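Local coordinates for FdxN element excision controlling factor protein (Anabaena variabilis, PDB 2OKF) that probably binds nucleic acid and, as a XisH-family protein, is thought to help control excision of the fdxN element during cyanobacterial nitrogen-fixation gene rearrangement, at residues Leu98-Thr103 with Val123-Tyr128. Residues are numbered along the deposited sequence; the frame is centred on the assembly and turned at random.
With EDO (1,2-ethanediol), chain F.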
loop_
_atom_site.group_PDB
_atom_site.type_symbol
_atom_site.label_atom_id
_atom_site.label_comp_id
_atom_site.label_asym_id
_atom_site.label_seq_id
_atom_site.Cartn_x
_atom_site.Cartn_y
_atom_site.Cartn_z
ATOM N N LEU A 98 -7.659 -1.358 10.302
ATOM C CA LEU A 98 -6.637 -2.412 10.112
ATOM C C LEU A 98 -6.580 -3.162 11.421
ATOM O O LEU A 98 -6.213 -2.591 12.458
ATOM C CB LEU A 98 -5.289 -1.827 9.763
ATOM C CG LEU A 98 -4.149 -2.811 9.636
ATOM C CD1 LEU A 98 -4.364 -3.706 8.440
ATOM C CD2 LEU A 98 -2.860 -2.045 9.514
ATOM N N ALA A 99 -6.864 -4.458 11.384
ATOM C CA ALA A 99 -6.782 -5.294 12.608
ATOM C C ALA A 99 -5.362 -5.861 12.723
ATOM O O ALA A 99 -4.878 -6.485 11.805
ATOM C CB ALA A 99 -7.792 -6.423 12.560
ATOM N N VAL A 100 -4.714 -5.594 13.846
ATOM C CA VAL A 100 -3.325 -5.929 14.118
ATOM C C VAL A 100 -3.256 -6.766 15.428
ATOM O O VAL A 100 -3.838 -6.338 16.409
ATOM C CB VAL A 100 -2.574 -4.556 14.387
ATOM C CG1 VAL A 100 -1.087 -4.730 14.625
ATOM C CG2 VAL A 100 -2.789 -3.545 13.248
ATOM N N PRO A 101 -2.508 -7.845 15.468
ATOM C CA PRO A 101 -2.298 -8.502 16.770
ATOM C C PRO A 101 -1.574 -7.613 17.770
ATOM O O PRO A 101 -0.761 -6.760 17.408
ATOM C CB PRO A 101 -1.432 -9.709 16.401
ATOM C CG PRO A 101 -1.746 -9.985 14.999
ATOM C CD PRO A 101 -1.906 -8.647 14.374
ATOM N N LEU A 102 -1.863 -7.791 19.041
ATOM C CA LEU A 102 -1.246 -7.019 20.084
ATOM C C LEU A 102 0.256 -7.167 20.072
ATOM O O LEU A 102 0.958 -6.207 20.339
ATOM C CB LEU A 102 -1.764 -7.481 21.440
ATOM C CG LEU A 102 -1.292 -6.680 22.644
ATOM C CD1 LEU A 102 -1.444 -5.167 22.509
ATOM C CD2 LEU A 102 -2.046 -7.228 23.897
ATOM N N THR A 103 0.742 -8.376 19.825
ATOM C CA THR A 103 2.202 -8.602 19.774
ATOM C C THR A 103 2.841 -7.733 18.691
ATOM O O THR A 103 3.878 -7.111 18.933
ATOM C CB THR A 103 2.578 -10.066 19.577
ATOM O OG1 THR A 103 2.017 -10.593 18.378
ATOM C CG2 THR A 103 2.135 -10.891 20.795
ATOM N N VAL A 123 -4.295 5.705 9.515
ATOM C CA VAL A 123 -4.594 4.292 9.502
ATOM C C VAL A 123 -5.188 3.883 10.856
ATOM O O VAL A 123 -4.459 3.560 11.818
ATOM C CB VAL A 123 -3.394 3.436 9.141
ATOM C CG1 VAL A 123 -3.820 1.957 9.078
ATOM C CG2 VAL A 123 -2.794 3.893 7.789
ATOM N N LYS A 124 -6.513 3.827 10.904
ATOM C CA LYS A 124 -7.219 3.408 12.097
ATOM C C LYS A 124 -6.961 1.931 12.338
ATOM O O LYS A 124 -6.913 1.143 11.388
ATOM C CB LYS A 124 -8.703 3.670 11.919
ATOM C CG LYS A 124 -9.048 5.127 11.760
ATOM C CD LYS A 124 -10.562 5.299 11.564
ATOM C CE LYS A 124 -11.011 6.755 11.366
ATOM N NZ LYS A 124 -11.024 7.473 12.663
HETATM N N MSE A 125 -6.857 1.551 13.617
HETATM C CA MSE A 125 -6.482 0.195 13.958
HETATM C C MSE A 125 -7.411 -0.445 14.986
HETATM O O MSE A 125 -7.934 0.236 15.883
HETATM C CB MSE A 125 -5.019 0.176 14.485
HETATM C CG MSE A 125 -3.984 0.656 13.448
HETATM SE SE MSE A 125 -2.195 0.431 14.252
HETATM C CE MSE A 125 -2.230 1.871 15.288
ATOM N N LEU A 126 -7.551 -1.751 14.852
ATOM C CA LEU A 126 -8.247 -2.602 15.822
ATOM C C LEU A 126 -7.135 -3.524 16.320
ATOM O O LEU A 126 -6.668 -4.393 15.594
ATOM C CB LEU A 126 -9.380 -3.397 15.186
ATOM C CG LEU A 126 -10.260 -4.304 16.026
ATOM C CD1 LEU A 126 -11.305 -4.996 15.121
ATOM C CD2 LEU A 126 -9.513 -5.339 16.774
ATOM N N VAL A 127 -6.697 -3.322 17.572
ATOM C CA VAL A 127 -5.631 -4.148 18.138
ATOM C C VAL A 127 -6.309 -5.254 18.928
ATOM O O VAL A 127 -7.118 -4.995 19.838
ATOM C CB VAL A 127 -4.729 -3.340 19.070
ATOM C CG1 VAL A 127 -3.603 -4.161 19.560
ATOM C CG2 VAL A 127 -4.149 -2.110 18.320
ATOM N N TYR A 128 -6.005 -6.472 18.529
ATOM C CA TYR A 128 -6.637 -7.666 19.128
ATOM C C TYR A 128 -5.612 -8.608 19.704
ATOM O O TYR A 128 -4.522 -8.712 19.220
ATOM C CB TYR A 128 -7.529 -8.398 18.128
ATOM C CG TYR A 128 -6.856 -9.026 16.944
ATOM C CD1 TYR A 128 -6.469 -8.281 15.826
ATOM C CD2 TYR A 128 -6.613 -10.396 16.901
ATOM C CE1 TYR A 128 -5.877 -8.867 14.781
ATOM C CE2 TYR A 128 -5.994 -10.989 15.861
ATOM C CZ TYR A 128 -5.630 -10.233 14.765
ATOM O OH TYR A 128 -5.023 -10.838 13.677
HETATM C C1 EDO F . -5.245 6.940 13.130
HETATM O O1 EDO F . -5.254 8.305 12.658
HETATM C C2 EDO F . -3.807 6.539 13.390
HETATM O O2 EDO F . -3.737 5.217 13.975
#
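Y128 lays one ring face over P101, across two neighbouring parallel strands of the mixed central sheet in this PDDEXK-clan fold. P101 CA sits 4.2 Å from the centroid of the Y128 ring, almost on its normal, a CH-pi contact. The proline ring lies alongside the tyrosine, with P101 CG 3.6 Å from Y128 OH. CG of Y128 stands between the backbone N and the carbonyl carbon (chi1 66°), which lays the ring along the backbone of 99-101. At the ring's edge, A99 C lies 3.7 Å from Y128 CE1. An alanine in place of Y128 would probably leave P101 without its aromatic cover, open a gap beside A99 and deprive the K61 carbonyl of the hydroxyl bonded to it.

Backbone bonds fix this register. L98 N gives a nearly straight bond to K124 O (2.8 Å, 177°), and V100 N binds L126 O. In return, L98 O and V100 O accept from L126 N and Y128 N. L102 N, at the start of helix 102-106, donates to Y128 O, a more bent bond (137°) that ties the helix start to the neighbouring strand. There the L102 side chain runs across V127, CD1 to CG1 3.8 Å.

A99 and L126 share one sheet face, where L126 and Y128 pack against helix 6-18. L98, V100, M125 and V127 line the other. In one modelled conformer of each, V100 CG2 approaches the selenium of M125, a selenomethionine. V100 also meets F109. The sheet continues through strand 54-60 beside A99 and strand 134-139 beside V127.

At the other end, a 1,2-ethanediol, probably a crystallisation additive, donates from O2 to V123 O at 2.8 Å.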